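PDB 2CDQ: aspartokinase from Arabidopsis thaliana, which catalyses the ATP-dependent phosphorylation of L-aspartate to 4-phospho-L-aspartate, the first step of lysine, threonine, methionine and isoleucine synthesis in the plant chloroplast. Local coordinates for residues 66-79 against 91-104. Residues are numbered along the deposited sequence; the frame is centred on the assembly and turned at random.
Sequences MGKTTNNLLLAGEK and IEELSIIKELHIRT. With LYS (lysine), chain D.
Met-66 O takes two bonds from Thr-69, one from its N and one from OG1 (2.7 Å), both from the same face of the carbonyl plane. With OG1 turned back to this carbonyl (chi1 48°), Thr-69 CG2 is left to meet the edge of the His-101 ring, 3.4 Å from CE1. Both ring nitrogens of His-101 are engaged and fix its rotation. ND1 donates to Ile-97 O one turn earlier, while NE2 is hydrogen-bonded to a water, which accepts from Met-66 N. Met-66 SD approaches the ring obliquely, 4.1 Å from its centroid. The bend at chi3 (74°) brings CE against Leu-100 CD2 and Thr-104. Further along, Ile-97 CD1 packs on Asn-72 CB at 3.5 Å and on Leu-73 CD2. Glu-93 is a knob among Asn-72, Leu-75, Ala-76 and Lys-79. Its OE2 uses the syn lone pair for a salt bridge to Lys-79 NZ (3.2 Å). Helix segments 69-79 and 92-104 run roughly antiparallel, at 146°, in the amino acid kinase domain. Thr-70 faces the bound lysine and Glu-148. Helix 137-161 also packs on His-101, helix 113-132 covers Leu-73 and Leu-94, and helix 41-53 meets Met-66 and Thr-104.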
loop_
_atom_site.group_PDB
_atom_site.type_symbol
_atom_site.label_atom_id
_atom_site.label_comp_id
_atom_site.label_asym_id
_atom_site.label_seq_id
_atom_site.Cartn_x
_atom_site.Cartn_y
_atom_site.Cartn_z
ATOM N N MET A 66 29.135 -1.392 25.719
ATOM C CA MET A 66 30.281 -2.101 25.124
ATOM C C MET A 66 29.816 -3.226 24.208
ATOM O O MET A 66 29.185 -4.187 24.653
ATOM C CB MET A 66 31.230 -2.642 26.200
ATOM C CG MET A 66 31.918 -1.564 27.032
ATOM S SD MET A 66 33.289 -2.200 28.012
ATOM C CE MET A 66 34.534 -2.461 26.746
ATOM N N GLY A 67 30.134 -3.080 22.926
ATOM C CA GLY A 67 29.634 -3.936 21.850
ATOM C C GLY A 67 28.959 -5.230 22.228
ATOM O O GLY A 67 29.604 -6.179 22.682
ATOM N N LYS A 68 27.651 -5.264 22.027
ATOM C CA LYS A 68 26.844 -6.474 22.238
ATOM C C LYS A 68 26.470 -6.774 23.701
ATOM O O LYS A 68 25.814 -7.791 23.971
ATOM C CB LYS A 68 27.474 -7.710 21.569
ATOM C CG LYS A 68 27.324 -7.735 20.066
ATOM C CD LYS A 68 27.892 -9.022 19.489
ATOM C CE LYS A 68 28.396 -8.828 18.053
ATOM N NZ LYS A 68 27.335 -8.305 17.129
ATOM N N THR A 69 26.862 -5.908 24.636
ATOM C CA THR A 69 26.420 -6.093 26.018
ATOM C C THR A 69 24.926 -5.811 26.145
ATOM O O THR A 69 24.236 -6.502 26.886
ATOM C CB THR A 69 27.234 -5.281 27.056
ATOM O OG1 THR A 69 27.371 -3.925 26.625
ATOM C CG2 THR A 69 28.611 -5.872 27.224
ATOM N N THR A 70 24.428 -4.824 25.402
ATOM C CA THR A 70 22.991 -4.538 25.380
ATOM C C THR A 70 22.202 -5.788 25.027
ATOM O O THR A 70 21.263 -6.154 25.727
ATOM C CB THR A 70 22.626 -3.395 24.412
ATOM O OG1 THR A 70 23.041 -2.144 24.975
ATOM C CG2 THR A 70 21.123 -3.336 24.168
ATOM N N ASN A 71 22.594 -6.458 23.953
ATOM C CA ASN A 71 21.916 -7.680 23.562
ATOM C C ASN A 71 22.097 -8.784 24.594
ATOM O O ASN A 71 21.179 -9.565 24.843
ATOM C CB ASN A 71 22.379 -8.154 22.187
ATOM C CG ASN A 71 21.305 -8.927 21.459
ATOM O OD1 ASN A 71 21.422 -10.135 21.255
ATOM N ND2 ASN A 71 20.231 -8.236 21.090
ATOM N N ASN A 72 23.282 -8.832 25.197
ATOM C CA ASN A 72 23.591 -9.848 26.195
ATOM C C ASN A 72 22.756 -9.687 27.454
ATOM O O ASN A 72 22.316 -10.679 28.029
ATOM C CB ASN A 72 25.081 -9.851 26.531
ATOM C CG ASN A 72 25.928 -10.478 25.441
ATOM O OD1 ASN A 72 25.473 -11.350 24.693
ATOM N ND2 ASN A 72 27.176 -10.039 25.351
ATOM N N LEU A 73 22.539 -8.433 27.861
ATOM C CA LEU A 73 21.678 -8.098 28.997
ATOM C C LEU A 73 20.248 -8.608 28.771
ATOM O O LEU A 73 19.703 -9.322 29.612
ATOM C CB LEU A 73 21.680 -6.585 29.232
ATOM C CG LEU A 73 22.965 -5.911 29.713
ATOM C CD1 LEU A 73 22.922 -4.422 29.440
ATOM C CD2 LEU A 73 23.213 -6.165 31.191
ATOM N N LEU A 74 19.661 -8.254 27.627
ATOM C CA LEU A 74 18.331 -8.721 27.242
ATOM C C LEU A 74 18.256 -10.240 27.180
ATOM O O LEU A 74 17.277 -10.835 27.627
ATOM C CB LEU A 74 17.915 -8.131 25.893
ATOM C CG LEU A 74 17.492 -6.658 25.814
ATOM C CD1 LEU A 74 17.568 -6.147 24.380
ATOM C CD2 LEU A 74 16.097 -6.442 26.372
ATOM N N LEU A 75 19.291 -10.869 26.624
ATOM C CA LEU A 75 19.347 -12.328 26.567
ATOM C C LEU A 75 19.388 -12.927 27.970
ATOM O O LEU A 75 18.681 -13.898 28.247
ATOM C CB LEU A 75 20.530 -12.813 25.717
ATOM C CG LEU A 75 20.307 -12.888 24.198
ATOM C CD1 LEU A 75 21.628 -12.841 23.443
ATOM C CD2 LEU A 75 19.505 -14.118 23.791
ATOM N N ALA A 76 20.195 -12.325 28.847
ATOM C CA ALA A 76 20.282 -12.714 30.259
ATOM C C ALA A 76 18.929 -12.589 30.963
ATOM O O ALA A 76 18.587 -13.410 31.828
ATOM C CB ALA A 76 21.342 -11.881 30.983
ATOM N N GLY A 77 18.169 -11.561 30.579
ATOM C CA GLY A 77 16.817 -11.346 31.084
ATOM C C GLY A 77 15.901 -12.506 30.759
ATOM O O GLY A 77 15.353 -13.135 31.663
ATOM N N GLU A 78 15.750 -12.797 29.467
ATOM C CA GLU A 78 14.919 -13.914 29.013
ATOM C C GLU A 78 15.270 -15.228 29.706
ATOM O O GLU A 78 14.376 -15.975 30.095
ATOM C CB GLU A 78 15.008 -14.099 27.494
ATOM C CG GLU A 78 13.859 -13.485 26.699
ATOM C CD GLU A 78 14.280 -12.252 25.909
ATOM O OE1 GLU A 78 15.156 -12.376 25.017
ATOM O OE2 GLU A 78 13.722 -11.162 26.171
ATOM N N LYS A 79 16.566 -15.502 29.854
ATOM C CA LYS A 79 17.030 -16.756 30.447
ATOM C C LYS A 79 16.680 -16.837 31.925
ATOM O O LYS A 79 16.265 -17.893 32.417
ATOM C CB LYS A 79 18.536 -16.953 30.230
ATOM C CG LYS A 79 18.877 -17.614 28.897
ATOM C CD LYS A 79 20.335 -18.056 28.823
ATOM C CE LYS A 79 20.702 -18.534 27.417
ATOM N NZ LYS A 79 22.135 -18.934 27.308
ATOM N N ILE A 91 24.198 -17.824 34.512
ATOM C CA ILE A 91 23.726 -17.425 33.182
ATOM C C ILE A 91 24.904 -17.041 32.286
ATOM O O ILE A 91 25.683 -16.141 32.615
ATOM C CB ILE A 91 22.690 -16.277 33.237
ATOM C CG1 ILE A 91 21.415 -16.743 33.951
ATOM C CG2 ILE A 91 22.360 -15.789 31.827
ATOM C CD1 ILE A 91 20.401 -15.640 34.221
ATOM N N GLU A 92 25.020 -17.754 31.166
ATOM C CA GLU A 92 26.080 -17.557 30.174
ATOM C C GLU A 92 26.359 -16.095 29.849
ATOM O O GLU A 92 27.510 -15.654 29.896
ATOM C CB GLU A 92 25.738 -18.314 28.890
ATOM C CG GLU A 92 26.604 -19.536 28.629
ATOM C CD GLU A 92 27.899 -19.178 27.917
ATOM O OE1 GLU A 92 27.986 -19.439 26.696
ATOM O OE2 GLU A 92 28.817 -18.622 28.566
ATOM N N GLU A 93 25.303 -15.354 29.528
ATOM C CA GLU A 93 25.418 -13.940 29.192
ATOM C C GLU A 93 25.916 -13.090 30.362
ATOM O O GLU A 93 26.681 -12.147 30.161
ATOM C CB GLU A 93 24.087 -13.404 28.657
ATOM C CG GLU A 93 23.854 -13.658 27.168
ATOM C CD GLU A 93 23.630 -15.128 26.813
ATOM O OE1 GLU A 93 23.889 -15.491 25.643
ATOM O OE2 GLU A 93 23.198 -15.916 27.688
ATOM N N LEU A 94 25.490 -13.432 31.577
ATOM C CA LEU A 94 25.956 -12.740 32.777
ATOM C C LEU A 94 27.456 -12.946 33.008
ATOM O O LEU A 94 28.164 -12.002 33.369
ATOM C CB LEU A 94 25.148 -13.160 34.007
ATOM C CG LEU A 94 25.620 -12.671 35.379
ATOM C CD1 LEU A 94 25.536 -11.155 35.507
ATOM C CD2 LEU A 94 24.815 -13.349 36.468
ATOM N N SER A 95 27.932 -14.173 32.793
ATOM C CA SER A 95 29.367 -14.484 32.876
ATOM C C SER A 95 30.181 -13.701 31.841
ATOM O O SER A 95 31.302 -13.266 32.121
ATOM C CB SER A 95 29.614 -15.986 32.702
ATOM O OG SER A 95 29.057 -16.720 33.778
ATOM N N ILE A 96 29.607 -13.528 30.653
ATOM C CA ILE A 96 30.263 -12.799 29.577
ATOM C C ILE A 96 30.384 -11.312 29.931
ATOM O O ILE A 96 31.471 -10.731 29.830
ATOM C CB ILE A 96 29.534 -13.010 28.222
ATOM C CG1 ILE A 96 29.698 -14.463 27.755
ATOM C CG2 ILE A 96 30.052 -12.044 27.167
ATOM C CD1 ILE A 96 28.663 -14.920 26.743
ATOM N N ILE A 97 29.275 -10.716 30.366
ATOM C CA ILE A 97 29.240 -9.294 30.707
ATOM C C ILE A 97 30.160 -8.991 31.891
ATOM O O ILE A 97 30.897 -8.000 31.867
ATOM C CB ILE A 97 27.801 -8.802 30.978
ATOM C CG1 ILE A 97 26.975 -8.866 29.695
ATOM C CG2 ILE A 97 27.800 -7.366 31.518
ATOM C CD1 ILE A 97 25.489 -8.925 29.929
ATOM N N LYS A 98 30.126 -9.850 32.910
ATOM C CA LYS A 98 31.009 -9.710 34.069
ATOM C C LYS A 98 32.485 -9.662 33.668
ATOM O O LYS A 98 33.205 -8.743 34.063
ATOM C CB LYS A 98 30.772 -10.834 35.083
ATOM C CG LYS A 98 29.612 -10.583 36.031
ATOM C CD LYS A 98 29.120 -11.875 36.674
ATOM C CE LYS A 98 29.829 -12.177 37.978
ATOM N NZ LYS A 98 29.410 -13.508 38.485
ATOM N N GLU A 99 32.930 -10.630 32.868
ATOM C CA GLU A 99 34.350 -10.717 32.540
ATOM C C GLU A 99 34.813 -9.634 31.561
ATOM O O GLU A 99 35.942 -9.158 31.685
ATOM C CB GLU A 99 34.774 -12.143 32.121
ATOM C CG GLU A 99 34.887 -12.433 30.622
ATOM C CD GLU A 99 36.185 -11.921 29.996
ATOM O OE1 GLU A 99 37.282 -12.265 30.493
ATOM O OE2 GLU A 99 36.104 -11.176 28.995
ATOM N N LEU A 100 33.956 -9.236 30.615
ATOM C CA LEU A 100 34.316 -8.180 29.659
ATOM C C LEU A 100 34.678 -6.900 30.404
ATOM O O LEU A 100 35.712 -6.284 30.137
ATOM C CB LEU A 100 33.176 -7.893 28.682
ATOM C CG LEU A 100 33.432 -7.286 27.287
ATOM C CD1 LEU A 100 32.161 -6.658 26.739
ATOM C CD2 LEU A 100 34.544 -6.265 27.231
ATOM N N HIS A 101 33.833 -6.522 31.357
ATOM C CA HIS A 101 33.994 -5.267 32.073
ATOM C C HIS A 101 35.094 -5.314 33.131
ATOM O O HIS A 101 35.844 -4.342 33.299
ATOM C CB HIS A 101 32.653 -4.807 32.639
ATOM C CG HIS A 101 31.685 -4.394 31.579
ATOM N ND1 HIS A 101 30.892 -5.297 30.903
ATOM C CD2 HIS A 101 31.417 -3.182 31.038
ATOM C CE1 HIS A 101 30.160 -4.655 30.010
ATOM N NE2 HIS A 101 30.461 -3.370 30.069
ATOM N N ILE A 102 35.200 -6.446 33.823
ATOM C CA ILE A 102 36.299 -6.678 34.765
ATOM C C ILE A 102 37.652 -6.619 34.039
ATOM O O ILE A 102 38.585 -5.969 34.513
ATOM C CB ILE A 102 36.119 -8.010 35.548
ATOM C CG1 ILE A 102 35.036 -7.846 36.625
ATOM C CG2 ILE A 102 37.437 -8.464 36.173
ATOM C CD1 ILE A 102 34.494 -9.149 37.194
ATOM N N ARG A 103 37.730 -7.270 32.879
ATOM C CA ARG A 103 38.953 -7.302 32.070
ATOM C C ARG A 103 39.302 -5.942 31.442
ATOM O O ARG A 103 40.477 -5.587 31.346
ATOM C CB ARG A 103 38.843 -8.384 30.986
ATOM C CG ARG A 103 40.154 -8.738 30.292
ATOM C CD ARG A 103 40.048 -10.022 29.459
ATOM N NE ARG A 103 38.864 -10.050 28.600
ATOM C CZ ARG A 103 38.737 -9.386 27.454
ATOM N NH1 ARG A 103 39.723 -8.623 27.000
ATOM N NH2 ARG A 103 37.612 -9.485 26.756
ATOM N N THR A 104 38.282 -5.198 31.015
ATOM C CA THR A 104 38.471 -3.871 30.424
ATOM C C THR A 104 39.052 -2.896 31.449
ATOM O O THR A 104 39.933 -2.092 31.136
ATOM C CB THR A 104 37.140 -3.314 29.860
ATOM O OG1 THR A 104 36.595 -4.246 28.919
ATOM C CG2 THR A 104 37.348 -1.966 29.164
HETATM N N LYS D . 23.643 0.710 23.410
HETATM C CA LYS D . 23.284 -0.281 22.354
HETATM C C LYS D . 24.438 -0.504 21.358
HETATM O O LYS D . 25.545 -0.864 21.767
HETATM C CB LYS D . 21.986 0.137 21.649
HETATM C CG LYS D . 21.916 1.617 21.270
HETATM C CD LYS D . 20.744 1.897 20.347
HETATM C CE LYS D . 20.972 1.323 18.954
HETATM N NZ LYS D . 19.809 1.587 18.064
HETATM O OXT LYS D . 24.326 -0.342 20.138
HETATM O O HOH W 1 28.838 -1.742 28.481
#